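Local coordinates for ABC transporter substrate-binding protein (Rhizobium radiobacter, PDB 6TFX) that binds the mannityl-opine mannopinic acid as the periplasmic solute-binding protein of an ABC transporter and probably delivers it for import, at residues 294-299 and 398-403; 183-188 and 192-197; 310-315 and 353-358; 200-205 and 211-216; 282-287 and 458-463. One frame throughout, in Å; residues are numbered along the deposited sequence. Where two conformers were deposited one is given.

Contact 1. Residues 294-299 and 398-403; sequences SVIPSN and QFYHSA
Tyr-400 reaches across from the last turn of helix 392-400 and gives its phenol proton to the backbone carbonyl of Val-295, with OH and O 2.8 Å apart. The donor lies in the carbonyl plane on a lone pair, at a C=O...O angle of 137°, and the acceptor sits at the ring's edge. With CG turned anti to the carbonyl carbon (chi1 -50°), the ring extends toward the 294-299 loop, and CB of Phe-399 covers one of its faces, 3.6 Å above the centre. In this family 5 solute-binding protein the bond joins the end of helix 392-400 to the loop after strand 289-291, close to a magnesium site: the side chain of Cys-418, a magnesium ligand, is about 4 Å from that of Tyr-400. Tyrosine suits the place because its rim is apolar while its hydroxyl can satisfy a buried carbonyl. Val-295 approaches obliquely, its CB 3.9 Å from Tyr-400 CZ. Leu-252 of strand 240-255 and Ile-448 of helix 434-450 also pack against Val-295 and Tyr-400.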
# COMPACT_ATOMS: atom_id res chain seq x y z
N SER A 294 16.26 8.20 -3.49
CA SER A 294 15.65 8.99 -2.42
C SER A 294 14.84 8.08 -1.52
O SER A 294 14.85 6.84 -1.71
CB SER A 294 14.81 10.15 -2.96
OG SER A 294 14.50 11.04 -1.89
N VAL A 295 14.13 8.67 -0.56
CA VAL A 295 13.40 7.93 0.46
C VAL A 295 11.89 7.89 0.24
O VAL A 295 11.15 7.49 1.14
CB VAL A 295 13.77 8.47 1.87
CG1 VAL A 295 15.23 8.15 2.21
CG2 VAL A 295 13.50 9.98 1.96
N ILE A 296 11.44 8.28 -0.95
CA ILE A 296 10.06 8.18 -1.39
C ILE A 296 10.07 7.57 -2.79
O ILE A 296 11.07 7.68 -3.50
CB ILE A 296 9.29 9.52 -1.32
CG1 ILE A 296 9.69 10.48 -2.47
CG2 ILE A 296 9.42 10.18 0.07
CD1 ILE A 296 8.88 11.78 -2.45
N PRO A 297 8.97 6.92 -3.22
CA PRO A 297 8.97 6.28 -4.56
C PRO A 297 9.20 7.29 -5.69
O PRO A 297 8.81 8.46 -5.57
CB PRO A 297 7.59 5.63 -4.65
CG PRO A 297 7.20 5.35 -3.19
CD PRO A 297 7.71 6.63 -2.49
N SER A 298 9.83 6.84 -6.78
CA SER A 298 10.21 7.76 -7.87
C SER A 298 9.01 8.44 -8.51
O SER A 298 9.14 9.56 -9.03
CB SER A 298 11.06 7.05 -8.92
OG SER A 298 10.28 6.06 -9.57
N ASN A 299 7.84 7.76 -8.48
CA ASN A 299 6.62 8.29 -9.06
C ASN A 299 5.93 9.06 -7.92
O ASN A 299 5.02 8.54 -7.26
CB ASN A 299 5.77 7.12 -9.58
CG ASN A 299 4.27 7.28 -9.60
OD1 ASN A 299 3.53 6.55 -8.91
ND2 ASN A 299 3.80 8.25 -10.37
N GLN A 398 3.57 10.15 6.34
CA GLN A 398 3.30 8.86 7.00
C GLN A 398 4.53 8.15 7.53
O GLN A 398 4.48 7.53 8.61
CB GLN A 398 2.53 7.97 6.02
CG GLN A 398 1.15 8.59 5.68
CD GLN A 398 0.34 7.70 4.77
OE1 GLN A 398 0.44 6.48 4.82
NE2 GLN A 398 -0.51 8.30 3.96
N PHE A 399 5.63 8.21 6.78
CA PHE A 399 6.84 7.48 7.18
C PHE A 399 7.85 8.32 7.95
O PHE A 399 8.68 7.73 8.67
CB PHE A 399 7.54 6.95 5.93
CG PHE A 399 6.87 5.75 5.33
CD1 PHE A 399 7.18 4.46 5.78
CD2 PHE A 399 5.90 5.90 4.34
CE1 PHE A 399 6.55 3.34 5.23
CE2 PHE A 399 5.23 4.78 3.82
CZ PHE A 399 5.59 3.50 4.24
N TYR A 400 7.84 9.66 7.79
CA TYR A 400 8.92 10.46 8.36
C TYR A 400 8.53 11.66 9.25
O TYR A 400 9.43 12.20 9.88
CB TYR A 400 9.86 10.94 7.24
CG TYR A 400 10.30 9.83 6.31
CD1 TYR A 400 11.01 8.73 6.80
CD2 TYR A 400 9.98 9.86 4.95
CE1 TYR A 400 11.39 7.69 5.95
CE2 TYR A 400 10.35 8.82 4.10
CZ TYR A 400 11.03 7.72 4.61
OH TYR A 400 11.40 6.69 3.78
N HIS A 401 7.24 12.07 9.29
CA HIS A 401 6.89 13.21 10.16
C HIS A 401 6.79 12.69 11.59
O HIS A 401 6.29 11.58 11.79
CB HIS A 401 5.57 13.83 9.72
CG HIS A 401 5.26 15.11 10.44
ND1 HIS A 401 4.76 15.10 11.73
CD2 HIS A 401 5.46 16.39 10.06
CE1 HIS A 401 4.62 16.38 12.07
NE2 HIS A 401 5.02 17.19 11.09
N SER A 402 7.29 13.45 12.58
CA SER A 402 7.28 12.93 13.95
C SER A 402 5.88 12.58 14.50
O SER A 402 5.78 11.73 15.40
CB SER A 402 8.00 13.88 14.91
OG SER A 402 7.18 15.02 15.09
N ALA A 403 4.81 13.19 13.98
CA ALA A 403 3.45 12.88 14.48
C ALA A 403 3.11 11.39 14.16
O ALA A 403 2.28 10.78 14.82
CB ALA A 403 2.43 13.79 13.81

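Contact 2. Residues 183-188 and 192-197; sequences LTANAE and GKPKLS
The carbonyl oxygen of Ser-197 accepts the backbone N-H of Ala-185 at an N to O distance of 3.0 Å, in a bond of 158° at the hydrogen. The donor stands above the carbonyl plane, 51° out of it, rather than on a lone pair. The same oxygen receives a CA-H...O contact from Thr-184, whose CA is 3.4 Å away. Next along the strand, the methyl of Ala-185 faces segment 192-197: its CB comes within 3.2 Å of Leu-196 O and 3.9 Å of Pro-194 CG. A side chain as short as alanine fits where a carbonyl and a proline ring both press close. Pro-194 also sets its CD 3.4 Å from the carbonyl O of Asn-186; lacking an N-H, the proline offers that oxygen only carbon. Nearer the turn Lys-193, with CG anti to its own N (chi1 -174°) and the chain fully extended, lays its aliphatic part along Ala-187, CE 4.0 Å from that residue's CB. Asn-186 OD1 takes the N-H of Glu-188 in an Asx turn, starting the connection, while its ND2 is bonded to Gly-168 O. The contact thus closes the hairpin-like link between antiparallel strands 180-185 and 198-203, with Phe-170 of strand 170-176 against Pro-194 and Leu-6 of strand 5-10 against Leu-196.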
# COMPACT_ATOMS: atom_id res chain seq x y z
N LEU A 183 -15.62 -15.41 -2.81
CA LEU A 183 -16.41 -14.23 -3.13
C LEU A 183 -17.42 -14.58 -4.22
O LEU A 183 -17.13 -15.42 -5.08
CB LEU A 183 -15.54 -13.06 -3.59
CG LEU A 183 -14.48 -12.56 -2.58
CD1 LEU A 183 -13.14 -13.25 -2.84
CD2 LEU A 183 -14.33 -11.06 -2.66
N THR A 184 -18.61 -13.97 -4.17
CA THR A 184 -19.61 -14.22 -5.19
C THR A 184 -20.02 -12.88 -5.79
O THR A 184 -19.89 -11.84 -5.15
CB THR A 184 -20.81 -14.98 -4.62
OG1 THR A 184 -21.38 -14.21 -3.57
CG2 THR A 184 -20.45 -16.36 -4.12
N ALA A 185 -20.52 -12.91 -7.03
CA ALA A 185 -20.94 -11.68 -7.71
C ALA A 185 -22.08 -11.03 -6.95
O ALA A 185 -22.99 -11.72 -6.49
CB ALA A 185 -21.39 -12.01 -9.12
N ASN A 186 -22.02 -9.70 -6.81
CA ASN A 186 -23.09 -8.92 -6.24
C ASN A 186 -24.09 -8.74 -7.40
O ASN A 186 -23.89 -7.89 -8.28
CB ASN A 186 -22.57 -7.59 -5.71
CG ASN A 186 -23.63 -6.58 -5.35
OD1 ASN A 186 -24.84 -6.87 -5.32
ND2 ASN A 186 -23.20 -5.36 -5.05
N ALA A 187 -25.17 -9.55 -7.41
CA ALA A 187 -26.17 -9.53 -8.49
C ALA A 187 -26.84 -8.15 -8.72
O ALA A 187 -27.37 -7.89 -9.81
CB ALA A 187 -27.23 -10.60 -8.25
N GLU A 188 -26.82 -7.28 -7.70
CA GLU A 188 -27.44 -5.96 -7.75
C GLU A 188 -26.42 -4.86 -7.95
O GLU A 188 -26.79 -3.69 -7.85
CB GLU A 188 -28.26 -5.69 -6.48
CG GLU A 188 -29.46 -6.60 -6.29
CD GLU A 188 -30.47 -6.08 -5.30
OE1 GLU A 188 -30.10 -5.86 -4.12
OE2 GLU A 188 -31.65 -5.90 -5.69
N GLY A 192 -24.03 -3.11 -13.21
CA GLY A 192 -24.48 -4.33 -13.86
C GLY A 192 -23.91 -5.55 -13.16
O GLY A 192 -22.84 -5.48 -12.53
N LYS A 193 -24.61 -6.66 -13.27
CA LYS A 193 -24.18 -7.90 -12.62
C LYS A 193 -22.82 -8.38 -13.22
O LYS A 193 -22.68 -8.45 -14.44
CB LYS A 193 -25.25 -9.00 -12.82
CG LYS A 193 -24.95 -10.29 -12.06
CD LYS A 193 -25.96 -11.39 -12.37
CE LYS A 193 -25.78 -12.55 -11.42
NZ LYS A 193 -26.84 -13.58 -11.59
N PRO A 194 -21.83 -8.72 -12.37
CA PRO A 194 -20.56 -9.20 -12.91
C PRO A 194 -20.69 -10.39 -13.85
O PRO A 194 -21.60 -11.22 -13.71
CB PRO A 194 -19.76 -9.57 -11.65
CG PRO A 194 -20.29 -8.62 -10.62
CD PRO A 194 -21.76 -8.58 -10.89
N LYS A 195 -19.74 -10.48 -14.79
CA LYS A 195 -19.67 -11.61 -15.73
C LYS A 195 -19.15 -12.85 -15.02
O LYS A 195 -19.49 -13.96 -15.40
CB LYS A 195 -18.78 -11.25 -16.93
CG LYS A 195 -19.44 -10.19 -17.78
CD LYS A 195 -18.56 -9.84 -18.96
CE LYS A 195 -19.24 -8.73 -19.73
NZ LYS A 195 -18.53 -8.44 -21.00
N LEU A 196 -18.35 -12.66 -13.96
CA LEU A 196 -17.87 -13.77 -13.14
C LEU A 196 -18.92 -14.02 -12.06
O LEU A 196 -19.46 -13.06 -11.50
CB LEU A 196 -16.53 -13.43 -12.45
CG LEU A 196 -15.33 -13.15 -13.35
CD1 LEU A 196 -14.16 -12.72 -12.51
CD2 LEU A 196 -14.95 -14.38 -14.17
N SER A 197 -19.18 -15.27 -11.74
CA SER A 197 -20.14 -15.61 -10.69
C SER A 197 -19.43 -15.80 -9.35
O SER A 197 -20.04 -15.56 -8.31
CB SER A 197 -20.89 -16.88 -11.06
OG SER A 197 -19.94 -17.92 -11.19

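Contact 3. Residues 310-315 and 353-358; sequences LNYDPA and VAEGGF
The backbones come nearest at Pro-314 and Gly-356, whose CA atoms are 4.3 Å apart, where the first turn of one helix meets the chain leaving another. Gly-356 CA lies 3.8 Å from Pro-314 O. Pro-314 has the largest share of the contact, with CB 3.9 Å from Glu-355 CG. Glu-355 has CG swung anti to its N (chi1 -150°) and then bends at chi2, so its methylenes lie against the proline while the carboxylate leads away. Tyr-312 crosses the glutamate obliquely, its OH 4.0 Å from Glu-355 CG, and the ring rests one face on Pro-314 CD, 3.6 Å above the plane. Proline suits the first helical turn, where its missing N-H costs no helix bond, and Asp-313 before it is the N-cap, bonded to Gln-316 N. A Schellman motif ends helix 340-353, with Gly-357 at C-prime, where the positive phi calls for glycine. The contact therefore joins the start of helix 314-323 to the turn leading into strand 358-365, beside the loop that follows helix 265-272.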
# COMPACT_ATOMS: atom_id res chain seq x y z
N LEU A 310 23.78 7.52 0.21
CA LEU A 310 25.17 7.15 0.47
C LEU A 310 25.64 6.03 -0.46
O LEU A 310 24.91 5.07 -0.71
CB LEU A 310 25.33 6.76 1.95
CG LEU A 310 25.51 7.95 2.92
CD1 LEU A 310 24.29 8.87 2.94
CD2 LEU A 310 25.72 7.46 4.35
N ASN A 311 26.87 6.18 -0.98
CA ASN A 311 27.42 5.23 -1.95
C ASN A 311 27.86 3.91 -1.32
O ASN A 311 28.04 3.82 -0.11
CB ASN A 311 28.59 5.85 -2.73
CG ASN A 311 29.85 6.01 -1.93
OD1 ASN A 311 29.83 6.31 -0.72
ND2 ASN A 311 31.00 5.80 -2.58
N TYR A 312 28.08 2.91 -2.16
CA TYR A 312 28.53 1.60 -1.68
C TYR A 312 30.03 1.67 -1.45
O TYR A 312 30.79 1.92 -2.40
CB TYR A 312 28.19 0.52 -2.71
CG TYR A 312 28.62 -0.86 -2.28
CD1 TYR A 312 28.01 -1.50 -1.20
CD2 TYR A 312 29.66 -1.52 -2.92
CE1 TYR A 312 28.40 -2.78 -0.81
CE2 TYR A 312 30.03 -2.81 -2.57
CZ TYR A 312 29.40 -3.44 -1.51
OH TYR A 312 29.81 -4.69 -1.12
N ASP A 313 30.47 1.42 -0.21
CA ASP A 313 31.90 1.44 0.13
C ASP A 313 32.04 0.70 1.43
O ASP A 313 32.08 1.34 2.48
CB ASP A 313 32.43 2.89 0.28
CG ASP A 313 33.93 3.03 0.47
OD1 ASP A 313 34.59 2.02 0.71
OD2 ASP A 313 34.44 4.18 0.40
N PRO A 314 32.04 -0.64 1.40
CA PRO A 314 32.13 -1.40 2.67
C PRO A 314 33.43 -1.18 3.46
O PRO A 314 33.45 -1.38 4.69
CB PRO A 314 31.93 -2.85 2.22
CG PRO A 314 32.32 -2.88 0.79
CD PRO A 314 32.00 -1.54 0.23
N ALA A 315 34.51 -0.73 2.80
CA ALA A 315 35.76 -0.41 3.52
C ALA A 315 35.46 0.81 4.45
O ALA A 315 35.92 0.85 5.60
CB ALA A 315 36.86 -0.08 2.53
N VAL A 353 25.31 -6.73 3.88
CA VAL A 353 25.80 -5.92 5.00
C VAL A 353 26.92 -6.60 5.79
O VAL A 353 27.66 -5.93 6.52
CB VAL A 353 24.68 -5.37 5.90
CG1 VAL A 353 23.67 -4.57 5.08
CG2 VAL A 353 24.00 -6.46 6.73
N ALA A 354 27.10 -7.91 5.60
CA ALA A 354 28.23 -8.61 6.22
C ALA A 354 29.57 -8.05 5.72
O ALA A 354 30.55 -8.04 6.45
CB ALA A 354 28.16 -10.09 5.88
N GLU A 355 29.60 -7.55 4.47
CA GLU A 355 30.83 -6.99 3.91
C GLU A 355 31.35 -5.78 4.69
O GLU A 355 32.56 -5.62 4.84
CB GLU A 355 30.60 -6.64 2.42
CG GLU A 355 31.86 -6.74 1.59
CD GLU A 355 32.51 -8.11 1.55
OE1 GLU A 355 31.79 -9.13 1.40
OE2 GLU A 355 33.75 -8.16 1.67
N GLY A 356 30.42 -4.97 5.21
CA GLY A 356 30.74 -3.76 5.95
C GLY A 356 30.80 -3.94 7.45
O GLY A 356 30.96 -2.95 8.17
N GLY A 357 30.65 -5.18 7.91
CA GLY A 357 30.78 -5.47 9.34
C GLY A 357 29.51 -5.70 10.12
O GLY A 357 29.58 -5.72 11.36
N PHE A 358 28.36 -5.89 9.44
CA PHE A 358 27.09 -6.13 10.16
C PHE A 358 26.68 -7.56 10.04
O PHE A 358 26.59 -8.07 8.91
CB PHE A 358 25.96 -5.25 9.61
CG PHE A 358 26.15 -3.78 9.91
CD1 PHE A 358 26.90 -2.97 9.06
CD2 PHE A 358 25.54 -3.19 11.02
CE1 PHE A 358 27.08 -1.61 9.34
CE2 PHE A 358 25.70 -1.82 11.29
CZ PHE A 358 26.46 -1.04 10.44

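Contact 4. Residues 200-205 and 211-216; sequences SYRFLN and DLAFES
Ala-213 holds the centre of this sparse contact, its CB pointing from helix 207-215 toward two side chains of the preceding strand and its exit. Leu-204 comes to it with one branch, CD1, which stops 4.3 Å from the CB of Ala-213. Arg-202 has two conformers; in the one described here NH1 lies 4.1 Å from Ala-213 CB, an oblique approach without a hydrogen bond. In this conformer the arginine bends at chi3 (62°), and this folds the flat group over Leu-204, whose CD1 sits 3.9 Å above the centre of one guanidinium face. Leucine thus serves two surfaces, and a methyl on the helix is small enough for both to approach it. The charge of Arg-202 is met beyond the contact, in a salt bridge from NH1 to Glu-218, a residue whose other carboxylate oxygen is bonded to Ser-216 OG. The arrangement is a strand-to-helix connection: strand 198-203, paired with strand 5-10 and strand 180-185 in the mixed sheet, runs through Leu-204 and Asn-205 into helix 207-215, which packs back against the strand's end.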
# COMPACT_ATOMS: atom_id res chain seq x y z
N SER A 200 -12.46 -17.60 -6.21
CA SER A 200 -11.87 -18.44 -5.16
C SER A 200 -10.48 -17.83 -4.96
O SER A 200 -9.61 -17.93 -5.83
CB SER A 200 -11.79 -19.90 -5.61
OG SER A 200 -11.15 -20.67 -4.59
N TYR A 201 -10.31 -17.11 -3.85
CA TYR A 201 -9.10 -16.35 -3.52
C TYR A 201 -8.30 -17.22 -2.57
O TYR A 201 -8.63 -17.33 -1.39
CB TYR A 201 -9.53 -15.03 -2.90
CG TYR A 201 -8.42 -14.04 -2.65
CD1 TYR A 201 -7.75 -14.02 -1.43
CD2 TYR A 201 -8.11 -13.06 -3.59
CE1 TYR A 201 -6.78 -13.06 -1.16
CE2 TYR A 201 -7.16 -12.07 -3.32
CZ TYR A 201 -6.48 -12.09 -2.11
OH TYR A 201 -5.53 -11.14 -1.83
N ARG A 202 -7.28 -17.89 -3.12
CA ARG A 202 -6.48 -18.89 -2.41
C ARG A 202 -5.21 -18.36 -1.77
O ARG A 202 -4.40 -17.72 -2.45
CB ARG A 202 -6.14 -20.05 -3.35
CG ARG A 202 -7.36 -20.87 -3.77
CD ARG A 202 -6.97 -22.12 -4.55
NE ARG A 202 -6.15 -23.04 -3.76
CZ ARG A 202 -5.40 -24.00 -4.29
NH1 ARG A 202 -5.36 -24.19 -5.60
NH2 ARG A 202 -4.67 -24.79 -3.51
N PHE A 203 -5.00 -18.70 -0.48
CA PHE A 203 -3.81 -18.33 0.28
C PHE A 203 -2.72 -19.36 0.01
O PHE A 203 -2.83 -20.52 0.42
CB PHE A 203 -4.14 -18.24 1.77
CG PHE A 203 -5.14 -17.14 2.04
CD1 PHE A 203 -4.83 -15.81 1.76
CD2 PHE A 203 -6.38 -17.43 2.59
CE1 PHE A 203 -5.75 -14.80 2.00
CE2 PHE A 203 -7.30 -16.41 2.84
CZ PHE A 203 -6.99 -15.11 2.53
N LEU A 204 -1.75 -18.97 -0.83
CA LEU A 204 -0.67 -19.88 -1.22
C LEU A 204 0.64 -19.15 -1.07
O LEU A 204 1.28 -18.79 -2.06
CB LEU A 204 -0.87 -20.39 -2.67
CG LEU A 204 -2.03 -21.37 -2.88
CD1 LEU A 204 -2.43 -21.44 -4.34
CD2 LEU A 204 -1.67 -22.79 -2.38
N ASN A 205 1.03 -18.90 0.20
CA ASN A 205 2.26 -18.17 0.50
C ASN A 205 3.52 -18.87 -0.02
O ASN A 205 4.45 -18.19 -0.42
CB ASN A 205 2.40 -17.89 2.00
CG ASN A 205 3.29 -16.68 2.26
OD1 ASN A 205 3.06 -15.58 1.74
ND2 ASN A 205 4.33 -16.86 3.09
N ASP A 211 3.17 -21.84 -7.76
CA ASP A 211 3.60 -22.09 -9.15
C ASP A 211 3.04 -23.43 -9.66
O ASP A 211 2.52 -23.49 -10.77
CB ASP A 211 5.15 -22.06 -9.26
CG ASP A 211 5.78 -20.66 -9.25
OD1 ASP A 211 5.05 -19.66 -9.48
OD2 ASP A 211 7.02 -20.57 -9.03
N LEU A 212 3.08 -24.48 -8.81
CA LEU A 212 2.58 -25.80 -9.16
C LEU A 212 1.08 -25.75 -9.44
O LEU A 212 0.63 -26.31 -10.45
CB LEU A 212 2.92 -26.84 -8.08
CG LEU A 212 2.60 -28.32 -8.39
CD1 LEU A 212 3.42 -28.85 -9.57
CD2 LEU A 212 2.86 -29.20 -7.16
N ALA A 213 0.31 -25.04 -8.58
CA ALA A 213 -1.14 -24.88 -8.77
C ALA A 213 -1.46 -24.12 -10.07
O ALA A 213 -2.39 -24.47 -10.77
CB ALA A 213 -1.76 -24.19 -7.57
N PHE A 214 -0.64 -23.11 -10.42
CA PHE A 214 -0.85 -22.37 -11.66
C PHE A 214 -0.53 -23.22 -12.91
O PHE A 214 -1.30 -23.20 -13.87
CB PHE A 214 -0.01 -21.08 -11.65
CG PHE A 214 -0.24 -20.19 -12.85
CD1 PHE A 214 -1.38 -19.40 -12.95
CD2 PHE A 214 0.67 -20.18 -13.91
CE1 PHE A 214 -1.58 -18.58 -14.06
CE2 PHE A 214 0.47 -19.34 -15.01
CZ PHE A 214 -0.65 -18.55 -15.07
N GLU A 215 0.59 -23.95 -12.90
CA GLU A 215 0.96 -24.77 -14.06
C GLU A 215 0.04 -25.98 -14.26
O GLU A 215 -0.17 -26.38 -15.40
CB GLU A 215 2.45 -25.18 -14.06
CG GLU A 215 2.91 -26.08 -12.93
CD GLU A 215 4.42 -26.25 -12.87
OE1 GLU A 215 4.92 -27.31 -13.33
OE2 GLU A 215 5.11 -25.33 -12.38
N SER A 216 -0.55 -26.51 -13.17
CA SER A 216 -1.48 -27.65 -13.22
C SER A 216 -2.90 -27.25 -13.65
O SER A 216 -3.76 -28.13 -13.81
CB SER A 216 -1.52 -28.37 -11.87
OG SER A 216 -2.12 -27.56 -10.88

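Contact 5. Residues 282-287 and 458-463; sequences KYRGER and TENLGT. With N72 ((2~{R})-2-[[(3~{R},4~{R},5~{S})-3,4,5,6-tetrakis(oxidanyl)-2-oxidanylidene-hexyl]amino]pentanedioic acid), chain C.
Hydrogen bonds to the bound opine come from both segments. Arg-284 directs NH1 to the terminal hydroxyl OAB of N72 at 2.8 Å, in a bond of 150° at the hydrogen, with the hydroxyl at the edge of the guanidinium. Asn-460 offers its carbonyl oxygen instead: OD1 accepts from OAM of N72 at 3.1 Å. Its CG stands between the backbone N and carbonyl carbon (chi1 34°), a strained rotation that turns the amide toward the ligand.

Between the protein groups the link is a water. It accepts from NH1 of Arg-284 at 2.9 Å and from ND2 of Asn-460 at 2.7 Å, and it is also 2.6 Å from OG1 of Thr-458. The two nitrogens, both donors, could not bond to each other, and the water's oxygen reconciles them.

Van der Waals contact is slight: CD1 of Leu-461 touches the carbonyl O of Arg-287 at 3.6 Å, away from the ligand. Arg-284 NH2 is fixed by Gly-341 O, at the start of helix 340-353. Arginine and asparagine, rich in donors and acceptors, suit a polyhydroxylated ligand; the chemistry implies that the sugar-like end is recognised by direct hydrogen bonds, while the water ties together the protein groups that make them and probably helps to position them.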
# COMPACT_ATOMS: atom_id res chain seq x y z
N LYS A 282 19.85 -5.08 -10.36
CA LYS A 282 20.46 -5.84 -11.48
C LYS A 282 20.17 -7.33 -11.33
O LYS A 282 19.81 -7.98 -12.31
CB LYS A 282 21.99 -5.62 -11.51
CG LYS A 282 22.42 -4.61 -12.57
CD LYS A 282 23.92 -4.71 -12.90
CE LYS A 282 24.80 -3.84 -12.02
NZ LYS A 282 24.74 -2.41 -12.40
N TYR A 283 20.29 -7.86 -10.10
CA TYR A 283 20.04 -9.27 -9.82
C TYR A 283 18.57 -9.64 -10.04
O TYR A 283 18.27 -10.63 -10.73
CB TYR A 283 20.45 -9.61 -8.37
CG TYR A 283 20.02 -10.99 -7.92
CD1 TYR A 283 20.65 -12.13 -8.40
CD2 TYR A 283 18.97 -11.15 -7.02
CE1 TYR A 283 20.22 -13.40 -8.04
CE2 TYR A 283 18.53 -12.42 -6.65
CZ TYR A 283 19.18 -13.54 -7.14
OH TYR A 283 18.79 -14.80 -6.75
N ARG A 284 17.65 -8.85 -9.44
CA ARG A 284 16.21 -9.14 -9.55
C ARG A 284 15.65 -8.88 -10.94
O ARG A 284 14.75 -9.59 -11.36
CB ARG A 284 15.41 -8.37 -8.50
CG ARG A 284 15.63 -8.92 -7.10
CD ARG A 284 14.80 -8.17 -6.07
NE ARG A 284 14.44 -9.07 -4.98
CZ ARG A 284 13.53 -8.80 -4.04
NH1 ARG A 284 12.92 -7.62 -4.02
NH2 ARG A 284 13.24 -9.71 -3.11
N GLY A 285 16.20 -7.88 -11.64
CA GLY A 285 15.81 -7.56 -13.01
C GLY A 285 15.26 -6.15 -13.14
O GLY A 285 14.36 -5.76 -12.37
N GLU A 286 15.76 -5.40 -14.13
CA GLU A 286 15.43 -3.99 -14.34
C GLU A 286 14.04 -3.71 -14.92
O GLU A 286 13.61 -2.55 -14.86
CB GLU A 286 16.51 -3.29 -15.19
CG GLU A 286 17.54 -2.56 -14.35
CD GLU A 286 18.89 -3.22 -14.16
OE1 GLU A 286 19.03 -4.43 -14.45
OE2 GLU A 286 19.82 -2.51 -13.72
N ARG A 287 13.32 -4.72 -15.42
CA ARG A 287 11.95 -4.50 -15.92
C ARG A 287 10.98 -4.23 -14.74
O ARG A 287 10.06 -3.40 -14.84
CB ARG A 287 11.48 -5.73 -16.71
CG ARG A 287 10.07 -5.62 -17.28
CD ARG A 287 9.64 -6.89 -17.98
NE ARG A 287 8.20 -6.89 -18.26
CZ ARG A 287 7.53 -7.93 -18.75
NH1 ARG A 287 8.16 -9.07 -19.01
NH2 ARG A 287 6.22 -7.84 -18.97
N THR A 458 15.35 -0.94 -3.38
CA THR A 458 14.74 -0.90 -4.70
C THR A 458 13.24 -0.62 -4.55
O THR A 458 12.68 -0.83 -3.46
CB THR A 458 14.89 -2.29 -5.35
OG1 THR A 458 14.44 -3.28 -4.41
CG2 THR A 458 16.31 -2.57 -5.81
N GLU A 459 12.58 -0.23 -5.66
CA GLU A 459 11.13 -0.18 -5.73
C GLU A 459 10.77 -1.26 -6.75
O GLU A 459 11.56 -1.49 -7.69
CB GLU A 459 10.57 1.21 -6.12
CG GLU A 459 10.97 1.70 -7.49
CD GLU A 459 10.58 3.13 -7.79
OE1 GLU A 459 10.01 3.80 -6.90
OE2 GLU A 459 10.89 3.60 -8.91
N ASN A 460 9.65 -1.96 -6.55
CA ASN A 460 9.28 -3.01 -7.50
C ASN A 460 7.80 -2.88 -7.94
O ASN A 460 6.91 -2.66 -7.11
CB ASN A 460 9.46 -4.42 -6.88
CG ASN A 460 9.18 -4.48 -5.39
OD1 ASN A 460 8.03 -4.34 -4.90
ND2 ASN A 460 10.24 -4.63 -4.64
N LEU A 461 7.56 -3.09 -9.23
CA LEU A 461 6.20 -3.13 -9.71
C LEU A 461 5.58 -4.45 -9.19
O LEU A 461 6.33 -5.39 -8.87
CB LEU A 461 6.21 -3.19 -11.26
CG LEU A 461 6.75 -1.95 -11.93
CD1 LEU A 461 6.93 -2.19 -13.42
CD2 LEU A 461 5.80 -0.78 -11.71
N GLY A 462 4.25 -4.51 -9.12
CA GLY A 462 3.58 -5.75 -8.73
C GLY A 462 3.69 -6.72 -9.90
O GLY A 462 3.66 -6.28 -11.05
N THR A 463 3.88 -8.01 -9.64
CA THR A 463 4.03 -8.99 -10.73
C THR A 463 2.99 -10.07 -10.54
O THR A 463 2.91 -10.67 -9.47
CB THR A 463 5.44 -9.61 -10.74
OG1 THR A 463 5.73 -10.09 -9.43
CG2 THR A 463 6.51 -8.63 -11.18
OAB N72 C . 10.49 -7.66 -2.59
CAF N72 C . 9.82 -6.60 -1.89
CAG N72 C . 8.41 -6.91 -1.29
OAC N72 C . 7.84 -8.08 -1.81
CAH N72 C . 7.56 -5.65 -1.18
OAM N72 C . 7.89 -4.49 -1.84
CAI N72 C . 6.08 -5.37 -1.39
OAD N72 C . 5.54 -6.22 -2.37
CAJ N72 C . 5.34 -5.23 -0.08
OAE N72 C . 5.99 -4.88 0.94
CAK N72 C . 3.82 -5.57 0.00
N N72 C . 3.04 -4.38 0.22
CA N72 C . 2.29 -4.17 1.40
C N72 C . 2.56 -5.07 2.58
O N72 C . 3.35 -4.98 3.60
CB N72 C . 2.21 -2.67 1.71
CG N72 C . 1.95 -2.21 3.14
CD N72 C . 1.23 -0.86 3.22
OE1 N72 C . 0.42 -0.47 2.31
OE2 N72 C . 1.44 -0.13 4.22
OXT N72 C . 1.73 -5.98 2.40
O HOH W 1 12.80 -5.06 -5.48

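How the contacts relate
Contact 1 is fully buried, whereas contacts 2, 3 and 4 lie farther out and mix buried with more exposed residues. Contacts 2, 4 and 5 reach the same mixed sheet, and the first two use its neighbouring strands 180-185 and 198-203, touching through Leu-183 and Tyr-201. Contacts 1 and 5 also meet, Ser-298 OG lying 2.6 Å from Glu-459 OE2, probably hydrogen-bonded. Contact 3, at the periphery, touches none of the others; its nearest atoms are about 8 Å from contact 1. The chemistry follows position: one phenol-to-carbonyl bond in the interior, a backbone bond at the strand connection, mostly van der Waals packing, with no hydrogen bond across, in contacts 3 and 4, and water and ligand bonds in the pocket.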